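Local coordinates for proteasome protein (Corynebacterium glutamicum ATCC 13032, PDB 2P90) that is of unknown function but, as a member of the PAC2 family, may play a part linked to proteasome assembly, at residues T214-Q219 with L231-E235; H55-F61 with N90-V96; T144-P150 with L262-D267. All coordinates share one frame; numbering follows the deposited sequence.

Contact 1 (T214-Q219 with L231-E235); sequences TLKLLQ and LLALE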
loop_
_atom_site.group_PDB
_atom_site.type_symbol
_atom_site.label_atom_id
_atom_site.label_comp_id
_atom_site.label_asym_id
_atom_site.label_seq_id
_atom_site.Cartn_x
_atom_site.Cartn_y
_atom_site.Cartn_z
ATOM N N THR B 214 -10.088 24.130 -10.289
ATOM C CA THR B 214 -11.399 23.708 -9.810
ATOM C C THR B 214 -12.467 24.397 -10.650
ATOM O O THR B 214 -13.289 23.725 -11.278
ATOM C CB THR B 214 -11.574 24.060 -8.330
ATOM O OG1 THR B 214 -10.437 23.579 -7.603
ATOM C CG2 THR B 214 -12.891 23.485 -7.734
ATOM N N LEU B 215 -12.395 25.734 -10.695
ATOM C CA LEU B 215 -13.265 26.586 -11.527
ATOM C C LEU B 215 -13.373 26.100 -12.964
ATOM O O LEU B 215 -14.469 25.895 -13.488
ATOM C CB LEU B 215 -12.755 28.042 -11.502
ATOM C CG LEU B 215 -13.629 29.167 -12.080
ATOM C CD1 LEU B 215 -15.048 29.259 -11.451
ATOM C CD2 LEU B 215 -12.932 30.504 -11.915
ATOM N N LYS B 216 -12.220 25.890 -13.588
ATOM C CA LYS B 216 -12.185 25.366 -14.937
ATOM C C LYS B 216 -12.908 24.019 -15.061
ATOM O O LYS B 216 -13.725 23.854 -15.971
ATOM C CB LYS B 216 -10.739 25.288 -15.453
ATOM C CG LYS B 216 -10.635 25.124 -16.970
ATOM C CD LYS B 216 -11.441 26.209 -17.704
ATOM C CE LYS B 216 -12.057 25.674 -19.003
ATOM N NZ LYS B 216 -11.121 25.764 -20.160
ATOM N N LEU B 217 -12.615 23.056 -14.170
ATOM C CA LEU B 217 -13.322 21.761 -14.216
ATOM C C LEU B 217 -14.835 21.961 -14.075
ATOM O O LEU B 217 -15.602 21.370 -14.812
ATOM C CB LEU B 217 -12.826 20.766 -13.151
ATOM C CG LEU B 217 -11.503 20.030 -13.322
ATOM C CD1 LEU B 217 -11.164 19.311 -12.011
ATOM C CD2 LEU B 217 -11.500 19.047 -14.508
ATOM N N LEU B 218 -15.242 22.816 -13.145
ATOM C CA LEU B 218 -16.649 23.016 -12.898
ATOM C C LEU B 218 -17.371 23.685 -14.096
ATOM O O LEU B 218 -18.465 23.255 -14.492
ATOM C CB LEU B 218 -16.860 23.775 -11.585
ATOM C CG LEU B 218 -16.580 23.006 -10.284
ATOM C CD1 LEU B 218 -16.931 23.844 -9.072
ATOM C CD2 LEU B 218 -17.368 21.683 -10.256
ATOM N N GLN B 219 -16.754 24.708 -14.695
ATOM C CA GLN B 219 -17.366 25.344 -15.853
ATOM C C GLN B 219 -17.369 24.427 -17.083
ATOM O O GLN B 219 -18.268 24.505 -17.909
ATOM C CB GLN B 219 -16.858 26.801 -16.097
ATOM C CG GLN B 219 -15.398 27.012 -16.474
ATOM C CD GLN B 219 -14.864 28.430 -16.095
ATOM O OE1 GLN B 219 -15.603 29.307 -15.611
ATOM N NE2 GLN B 219 -13.562 28.639 -16.309
ATOM N N LEU B 231 -20.548 29.655 -8.898
ATOM C CA LEU B 231 -19.102 29.554 -9.024
ATOM C C LEU B 231 -18.302 30.695 -8.381
ATOM O O LEU B 231 -17.063 30.647 -8.360
ATOM C CB LEU B 231 -18.742 29.418 -10.511
ATOM C CG LEU B 231 -19.093 28.094 -11.217
ATOM C CD1 LEU B 231 -18.682 28.117 -12.660
ATOM C CD2 LEU B 231 -18.440 26.920 -10.540
ATOM N N LEU B 232 -18.997 31.705 -7.856
ATOM C CA LEU B 232 -18.368 33.010 -7.563
ATOM C C LEU B 232 -17.321 33.048 -6.430
ATOM O O LEU B 232 -16.393 33.865 -6.481
ATOM C CB LEU B 232 -19.424 34.118 -7.353
ATOM C CG LEU B 232 -20.619 34.278 -8.319
ATOM C CD1 LEU B 232 -21.716 35.171 -7.699
ATOM C CD2 LEU B 232 -20.212 34.764 -9.717
ATOM N N ALA B 233 -17.472 32.194 -5.418
ATOM C CA ALA B 233 -16.474 32.076 -4.341
ATOM C C ALA B 233 -15.136 31.486 -4.827
ATOM O O ALA B 233 -14.073 31.760 -4.246
ATOM C CB ALA B 233 -17.029 31.287 -3.166
ATOM N N LEU B 234 -15.210 30.697 -5.901
ATOM C CA LEU B 234 -14.033 30.109 -6.531
ATOM C C LEU B 234 -13.257 31.119 -7.371
ATOM O O LEU B 234 -12.035 30.978 -7.566
ATOM C CB LEU B 234 -14.435 28.937 -7.427
ATOM C CG LEU B 234 -14.698 27.555 -6.857
ATOM C CD1 LEU B 234 -15.201 26.711 -7.981
ATOM C CD2 LEU B 234 -13.428 26.957 -6.236
ATOM N N GLU B 235 -13.982 32.105 -7.892
ATOM C CA GLU B 235 -13.399 33.217 -8.644
ATOM C C GLU B 235 -12.595 34.115 -7.718
ATOM O O GLU B 235 -11.433 34.445 -8.001
ATOM C CB GLU B 235 -14.488 33.986 -9.390
ATOM C CG GLU B 235 -14.852 33.308 -10.705
ATOM C CD GLU B 235 -16.215 33.702 -11.258
ATOM O OE1 GLU B 235 -17.153 33.966 -10.465
ATOM O OE2 GLU B 235 -16.350 33.729 -12.507
#
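With its CG anti to the backbone N (chi1 -169°), Leu215 sends its methyls across to Leu231 and Glu235, whereas Leu231 and Leu234 hold CG beside the backbone N (chi1 -71° and -81°), which brings a methyl of each against Leu218 and Thr214 respectively. The two methyls of Leu215 divide the work. CD1 lies against the side-chain root of Leu231, 3.8 Å from Leu231 CB, and also meets Leu234 CB and the terminal methyl Leu231 CD1; CD2 rests on the aliphatic stem of Glu235, 3.6 Å from Glu235 CG, the two side chains crossing at about a right angle. Glu235 thus contributes its hydrocarbon part to the contact. One turn on, Leu218 CD1 meets Leu234 CD1 at 3.5 Å, again with the side chains roughly perpendicular, and the same methyl also touches Leu231 CD2. Leu231 divides likewise: CD2 sits against CB and CD1 of Leu218, while CD1 reaches Leu215 CD1 and, 4.1 Å away, Gln219 CB. On the deeper side, Thr214 offers its methyl, Thr214 CG2 lying 3.8 Å from Leu234 CD2. No hydrogen bond passes between the segments; the joint is made of methyl groups and aliphatic carbons, and about 325 Å² of surface is buried. Leu215 and Leu234 have the nearest CA atoms, 6.2 Å apart. The arrangement is an apolar helix-helix joint between elements consecutive in the chain. Helix 211-225 is followed by a short connection containing Leu231 and then by helix 232-250, while Thr214 and Leu218 also touch helix 41-52, at Ser44 and His48 among others, and Leu217 turns to Val199 of strand 194-202, placing the first helix between the sheet and the second helix.

Contact 2 (H55-F61 with N90-V96); sequences HRLIASF and NLGLHVV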
loop_
_atom_site.group_PDB
_atom_site.type_symbol
_atom_site.label_atom_id
_atom_site.label_comp_id
_atom_site.label_asym_id
_atom_site.label_seq_id
_atom_site.Cartn_x
_atom_site.Cartn_y
_atom_site.Cartn_z
ATOM N N HIS B 55 -28.134 18.442 -2.131
ATOM C CA HIS B 55 -27.739 17.086 -2.534
ATOM C C HIS B 55 -28.401 16.051 -1.612
ATOM O O HIS B 55 -28.664 16.332 -0.452
ATOM C CB HIS B 55 -26.213 16.933 -2.515
ATOM C CG HIS B 55 -25.592 17.296 -1.204
ATOM N ND1 HIS B 55 -25.391 16.379 -0.196
ATOM C CD2 HIS B 55 -25.141 18.479 -0.727
ATOM C CE1 HIS B 55 -24.827 16.977 0.840
ATOM N NE2 HIS B 55 -24.662 18.254 0.541
ATOM N N ARG B 56 -28.701 14.873 -2.151
ATOM C CA ARG B 56 -29.262 13.774 -1.364
ATOM C C ARG B 56 -28.439 12.533 -1.693
ATOM O O ARG B 56 -28.174 12.252 -2.880
ATOM C CB ARG B 56 -30.750 13.501 -1.698
ATOM C CG ARG B 56 -31.843 14.567 -1.325
ATOM C CD ARG B 56 -32.038 14.812 0.189
ATOM N NE ARG B 56 -31.472 16.120 0.602
ATOM C CZ ARG B 56 -32.095 17.307 0.489
ATOM N NH1 ARG B 56 -33.333 17.384 -0.011
ATOM N NH2 ARG B 56 -31.480 18.430 0.863
ATOM N N LEU B 57 -28.033 11.808 -0.641
ATOM C CA LEU B 57 -27.298 10.528 -0.778
ATOM C C LEU B 57 -28.151 9.403 -1.416
ATOM O O LEU B 57 -29.250 9.112 -0.951
ATOM C CB LEU B 57 -26.776 10.069 0.588
ATOM C CG LEU B 57 -25.821 8.860 0.608
ATOM C CD1 LEU B 57 -24.588 9.124 -0.240
ATOM C CD2 LEU B 57 -25.411 8.551 2.038
ATOM N N ILE B 58 -27.637 8.790 -2.473
ATOM C CA ILE B 58 -28.311 7.683 -3.146
ATOM C C ILE B 58 -27.746 6.306 -2.745
ATOM O O ILE B 58 -28.507 5.368 -2.439
ATOM C CB ILE B 58 -28.163 7.815 -4.670
ATOM C CG1 ILE B 58 -28.984 9.000 -5.192
ATOM C CG2 ILE B 58 -28.513 6.493 -5.380
ATOM C CD1 ILE B 58 -28.778 9.238 -6.631
ATOM N N ALA B 59 -26.413 6.184 -2.784
ATOM C CA ALA B 59 -25.722 4.929 -2.482
ATOM C C ALA B 59 -24.411 5.214 -1.770
ATOM O O ALA B 59 -23.759 6.227 -2.051
ATOM C CB ALA B 59 -25.461 4.151 -3.747
ATOM N N SER B 60 -24.048 4.332 -0.838
ATOM C CA SER B 60 -22.770 4.391 -0.163
ATOM C C SER B 60 -21.999 3.128 -0.431
ATOM O O SER B 60 -22.482 2.024 -0.221
ATOM C CB SER B 60 -22.946 4.522 1.344
ATOM O OG SER B 60 -23.275 5.852 1.687
ATOM N N PHE B 61 -20.784 3.300 -0.903
ATOM C CA PHE B 61 -19.885 2.185 -1.049
ATOM C C PHE B 61 -19.295 1.731 0.302
ATOM O O PHE B 61 -19.120 2.538 1.257
ATOM C CB PHE B 61 -18.826 2.526 -2.086
ATOM C CG PHE B 61 -19.365 2.543 -3.499
ATOM C CD1 PHE B 61 -19.157 1.461 -4.346
ATOM C CD2 PHE B 61 -20.125 3.628 -3.970
ATOM C CE1 PHE B 61 -19.663 1.459 -5.674
ATOM C CE2 PHE B 61 -20.646 3.637 -5.287
ATOM C CZ PHE B 61 -20.408 2.538 -6.142
ATOM N N ASN B 90 -16.451 8.771 3.059
ATOM C CA ASN B 90 -17.585 8.286 2.271
ATOM C C ASN B 90 -17.322 8.409 0.787
ATOM O O ASN B 90 -16.964 9.463 0.303
ATOM C CB ASN B 90 -18.889 9.000 2.640
ATOM C CG ASN B 90 -20.091 8.540 1.769
ATOM O OD1 ASN B 90 -20.623 7.406 1.908
ATOM N ND2 ASN B 90 -20.527 9.433 0.871
ATOM N N LEU B 91 -17.420 7.276 0.101
ATOM C CA LEU B 91 -17.459 7.206 -1.337
ATOM C C LEU B 91 -18.949 7.002 -1.594
ATOM O O LEU B 91 -19.489 5.935 -1.322
ATOM C CB LEU B 91 -16.628 6.011 -1.847
ATOM C CG LEU B 91 -16.584 5.674 -3.354
ATOM C CD1 LEU B 91 -15.929 6.792 -4.156
ATOM C CD2 LEU B 91 -15.840 4.420 -3.583
ATOM N N GLY B 92 -19.625 8.040 -2.063
ATOM C CA GLY B 92 -21.049 7.967 -2.239
ATOM C C GLY B 92 -21.482 8.479 -3.583
ATOM O O GLY B 92 -20.764 9.237 -4.231
ATOM N N LEU B 93 -22.665 8.028 -3.996
ATOM C CA LEU B 93 -23.368 8.541 -5.154
ATOM C C LEU B 93 -24.470 9.461 -4.654
ATOM O O LEU B 93 -25.282 9.078 -3.780
ATOM C CB LEU B 93 -23.965 7.385 -5.959
ATOM C CG LEU B 93 -24.695 7.746 -7.256
ATOM C CD1 LEU B 93 -23.732 8.433 -8.205
ATOM C CD2 LEU B 93 -25.251 6.488 -7.910
ATOM N N HIS B 94 -24.471 10.684 -5.180
ATOM C CA HIS B 94 -25.459 11.706 -4.766
ATOM C C HIS B 94 -26.270 12.189 -5.929
ATOM O O HIS B 94 -25.773 12.200 -7.071
ATOM C CB HIS B 94 -24.799 12.944 -4.172
ATOM C CG HIS B 94 -24.010 12.666 -2.938
ATOM N ND1 HIS B 94 -22.678 12.299 -2.976
ATOM C CD2 HIS B 94 -24.363 12.697 -1.633
ATOM C CE1 HIS B 94 -22.246 12.114 -1.743
ATOM N NE2 HIS B 94 -23.249 12.347 -0.912
ATOM N N VAL B 95 -27.524 12.570 -5.629
ATOM C CA VAL B 95 -28.298 13.417 -6.542
ATOM C C VAL B 95 -28.064 14.862 -6.103
ATOM O O VAL B 95 -28.248 15.203 -4.933
ATOM C CB VAL B 95 -29.828 13.045 -6.653
ATOM C CG1 VAL B 95 -30.518 12.926 -5.310
ATOM C CG2 VAL B 95 -30.570 14.062 -7.600
ATOM N N VAL B 96 -27.590 15.685 -7.032
ATOM C CA VAL B 96 -27.319 17.099 -6.737
ATOM C C VAL B 96 -28.207 17.981 -7.644
ATOM O O VAL B 96 -28.423 17.665 -8.809
ATOM C CB VAL B 96 -25.789 17.463 -6.898
ATOM C CG1 VAL B 96 -25.494 18.906 -6.396
ATOM C CG2 VAL B 96 -24.859 16.421 -6.186
HETATM O O HOH W 1 -17.740 4.697 1.594
#
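Leu93 O accepts from two successive backbone amides across the strands: Ile58 N at 2.7 Å, in the carbonyl plane, and Ala59 N at 3.3 Å, tilted 17° from it. Leu93 N returns a bond to Ala59 O, so Leu93 is held by three bonds. This is a classic beta bulge in an antiparallel pair: Ile58 and Ala59 both face Leu93, and the register moves by one between Leu57-His94 and Ala59-Leu93. Ile58 consequently points toward the neighbouring strand; its CG1, beside the backbone N (chi1 -70°), carries CD1 to 3.9 Å from Val95 CB, and CG2 comes near Leu93 CD2. Before the bulge, Arg56 and Val95 form a hydrogen-bonded pair; after it, Phe61 N donates to Leu91 O. Strands 54-61 and 92-97 are neighbours in the main mixed sheet, flanked by strands 9-11 and 103-108. On the face bearing His55, Leu57 and His94, the two histidine rings pair offset edge-to-face, centroids 5.7 Å and planes 88° apart. Ser60 OG donates to Asn90 OD1 at 3.1 Å. On the face with Ala59 and Val95, Leu93 packs on Leu126 of helix 116-129. The Phe61 ring meets Phe119 edge-to-face, and a water bridges Phe61 O and Leu91 N.

Contact 3 (T144-P150 with L262-D267); sequences TVPHTRP and LEQQYD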
loop_
_atom_site.group_PDB
_atom_site.type_symbol
_atom_site.label_atom_id
_atom_site.label_comp_id
_atom_site.label_asym_id
_atom_site.label_seq_id
_atom_site.Cartn_x
_atom_site.Cartn_y
_atom_site.Cartn_z
ATOM N N THR B 144 3.419 21.633 -17.628
ATOM C CA THR B 144 4.373 22.699 -17.920
ATOM C C THR B 144 3.583 23.825 -18.584
ATOM O O THR B 144 3.629 24.009 -19.802
ATOM C CB THR B 144 5.528 22.203 -18.830
ATOM O OG1 THR B 144 4.972 21.532 -19.956
ATOM C CG2 THR B 144 6.437 21.234 -18.087
ATOM N N VAL B 145 2.818 24.520 -17.742
ATOM C CA VAL B 145 1.976 25.639 -18.110
ATOM C C VAL B 145 2.183 26.654 -17.000
ATOM O O VAL B 145 2.510 26.266 -15.858
ATOM C CB VAL B 145 0.456 25.257 -18.230
ATOM C CG1 VAL B 145 0.218 24.260 -19.375
ATOM C CG2 VAL B 145 -0.142 24.748 -16.897
ATOM N N PRO B 146 2.038 27.959 -17.321
ATOM C CA PRO B 146 2.232 29.014 -16.309
ATOM C C PRO B 146 0.967 29.432 -15.557
ATOM O O PRO B 146 -0.130 29.334 -16.106
ATOM C CB PRO B 146 2.744 30.194 -17.145
ATOM C CG PRO B 146 2.171 29.968 -18.541
ATOM C CD PRO B 146 1.765 28.514 -18.664
ATOM N N HIS B 147 1.122 29.946 -14.335
ATOM C CA HIS B 147 -0.016 30.534 -13.620
ATOM C C HIS B 147 -0.549 31.797 -14.283
ATOM O O HIS B 147 -1.644 32.282 -13.933
ATOM C CB HIS B 147 0.316 30.812 -12.127
ATOM C CG HIS B 147 1.221 31.984 -11.905
ATOM N ND1 HIS B 147 2.595 31.875 -11.930
ATOM C CD2 HIS B 147 0.951 33.286 -11.629
ATOM C CE1 HIS B 147 3.133 33.061 -11.695
ATOM N NE2 HIS B 147 2.156 33.933 -11.510
ATOM N N THR B 148 0.227 32.332 -15.231
ATOM C CA THR B 148 -0.069 33.617 -15.890
ATOM C C THR B 148 -0.906 33.470 -17.167
ATOM O O THR B 148 -1.104 34.434 -17.894
ATOM C CB THR B 148 1.235 34.385 -16.219
ATOM O OG1 THR B 148 2.138 33.497 -16.883
ATOM C CG2 THR B 148 1.932 34.940 -14.920
ATOM N N ARG B 149 -1.389 32.262 -17.441
ATOM C CA ARG B 149 -2.196 31.989 -18.638
ATOM C C ARG B 149 -3.483 31.247 -18.239
ATOM O O ARG B 149 -3.484 30.541 -17.228
ATOM C CB ARG B 149 -1.384 31.165 -19.644
ATOM C CG ARG B 149 -0.247 31.932 -20.285
ATOM C CD ARG B 149 -0.812 33.009 -21.212
ATOM N NE ARG B 149 0.226 33.691 -21.972
ATOM C CZ ARG B 149 0.892 34.773 -21.557
ATOM N NH1 ARG B 149 0.657 35.336 -20.362
ATOM N NH2 ARG B 149 1.817 35.290 -22.350
ATOM N N PRO B 150 -4.572 31.397 -19.027
ATOM C CA PRO B 150 -5.819 30.679 -18.667
ATOM C C PRO B 150 -5.584 29.176 -18.448
ATOM O O PRO B 150 -4.685 28.588 -19.072
ATOM C CB PRO B 150 -6.743 30.908 -19.871
ATOM C CG PRO B 150 -6.188 32.134 -20.593
ATOM C CD PRO B 150 -4.705 32.191 -20.274
ATOM N N LEU B 262 7.576 29.286 -19.998
ATOM C CA LEU B 262 6.289 28.559 -20.066
ATOM C C LEU B 262 5.198 29.346 -20.799
ATOM O O LEU B 262 4.323 28.749 -21.450
ATOM C CB LEU B 262 5.790 28.145 -18.673
ATOM C CG LEU B 262 6.662 27.196 -17.827
ATOM C CD1 LEU B 262 6.237 27.181 -16.316
ATOM C CD2 LEU B 262 6.676 25.774 -18.429
ATOM N N GLU B 263 5.255 30.674 -20.690
ATOM C CA GLU B 263 4.332 31.571 -21.385
ATOM C C GLU B 263 4.504 31.478 -22.889
ATOM O O GLU B 263 3.512 31.456 -23.632
ATOM C CB GLU B 263 4.544 33.012 -20.931
ATOM C CG GLU B 263 3.973 33.296 -19.540
ATOM C CD GLU B 263 4.275 34.702 -19.017
ATOM O OE1 GLU B 263 4.958 35.499 -19.724
ATOM O OE2 GLU B 263 3.826 35.008 -17.888
ATOM N N GLN B 264 5.766 31.393 -23.318
ATOM C CA GLN B 264 6.123 31.312 -24.729
ATOM C C GLN B 264 5.674 29.972 -25.296
ATOM O O GLN B 264 4.986 29.913 -26.313
ATOM C CB GLN B 264 7.637 31.497 -24.906
ATOM C CG GLN B 264 8.009 32.256 -26.175
ATOM C CD GLN B 264 9.534 32.416 -26.394
ATOM O OE1 GLN B 264 10.361 31.717 -25.759
ATOM N NE2 GLN B 264 9.908 33.323 -27.320
ATOM N N GLN B 265 6.067 28.899 -24.617
ATOM C CA GLN B 265 5.602 27.543 -24.896
ATOM C C GLN B 265 4.069 27.471 -25.060
ATOM O O GLN B 265 3.562 26.999 -26.070
ATOM C CB GLN B 265 6.080 26.649 -23.752
ATOM C CG GLN B 265 5.596 25.203 -23.764
ATOM C CD GLN B 265 6.335 24.342 -22.721
ATOM O OE1 GLN B 265 5.709 23.588 -21.963
ATOM N NE2 GLN B 265 7.677 24.456 -22.684
ATOM N N TYR B 266 3.357 27.999 -24.063
ATOM C CA TYR B 266 1.899 28.070 -24.028
ATOM C C TYR B 266 1.276 28.766 -25.246
ATOM O O TYR B 266 0.320 28.250 -25.847
ATOM C CB TYR B 266 1.477 28.780 -22.727
ATOM C CG TYR B 266 -0.011 28.791 -22.476
ATOM C CD1 TYR B 266 -0.599 27.895 -21.579
ATOM C CD2 TYR B 266 -0.844 29.674 -23.171
ATOM C CE1 TYR B 266 -1.976 27.903 -21.365
ATOM C CE2 TYR B 266 -2.217 29.683 -22.979
ATOM C CZ TYR B 266 -2.774 28.794 -22.067
ATOM O OH TYR B 266 -4.133 28.837 -21.857
ATOM N N ASP B 267 1.795 29.957 -25.570
ATOM C CA ASP B 267 1.279 30.799 -26.670
ATOM C C ASP B 267 1.541 30.137 -28.028
ATOM O O ASP B 267 0.696 30.139 -28.936
ATOM C CB ASP B 267 1.924 32.191 -26.628
ATOM C CG ASP B 267 1.490 33.001 -25.411
ATOM O OD1 ASP B 267 0.350 32.813 -24.939
ATOM O OD2 ASP B 267 2.275 33.854 -24.933
#
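One face of the Tyr266 ring carries Arg149 CB, 3.5 Å from the ring centroid and only 6° off the normal, a CH-pi contact; Val145 CG1 lies at the ring's edge. The Arg149 guanidinium stands almost perpendicular to that ring. Over one of its faces lies the Glu263 side chain, whose carboxylate is stacked 17° from parallel, while Asp267 comes in at its edge. Arg149 CG sits beside the backbone N (chi1 -70°) and the chain then bends at chi2, carrying the guanidinium past the ring. There Arg149 NE bonds to Asp267 OD1 at 3.1 Å and NH2 to Asp267 OD2 at 3.0 Å, the latter through the syn lone pair, making a side-on, two-pronged salt bridge. Arg149 NH1 donates to Thr148 O from above its carbonyl plane. Thr148 OG1 donates to Glu263 OE2, modelled very short and of doubtful length; that oxygen is near NH1, but no N-H aims at it. Pro146, opening a type I turn ending at Arg149, sets its CB 4.0 Å from Leu262 CB; Tyr266 OH gives a weak bond to Pro150 O. The loop between strands 134-143 and 153-157 is thereby fastened to helix 253-276, while His147 meets His242 and Leu245 of helix 232-250 and its ND1 is hydrogen-bonded to Tyr204 OH.

Contact 2 is the most buried and holds two strands by backbone bonds within the main sheet; contact 1 is partly buried and joins two successive helices by carbon-to-carbon packing without hydrogen bonds; contact 3 lies at the surface, where a salt bridge and a tyrosine face tie a loop to the long last helix. Contacts 2 and 3 fall on opposite sides of the chain's centre, their centres about 37 Å apart. Contact 1, about 20 Å from contact 3 between centres, is nested in the chain segment that contact 3 closes, and helix 232-250 leads from it into helix 253-276. None of the three touches another.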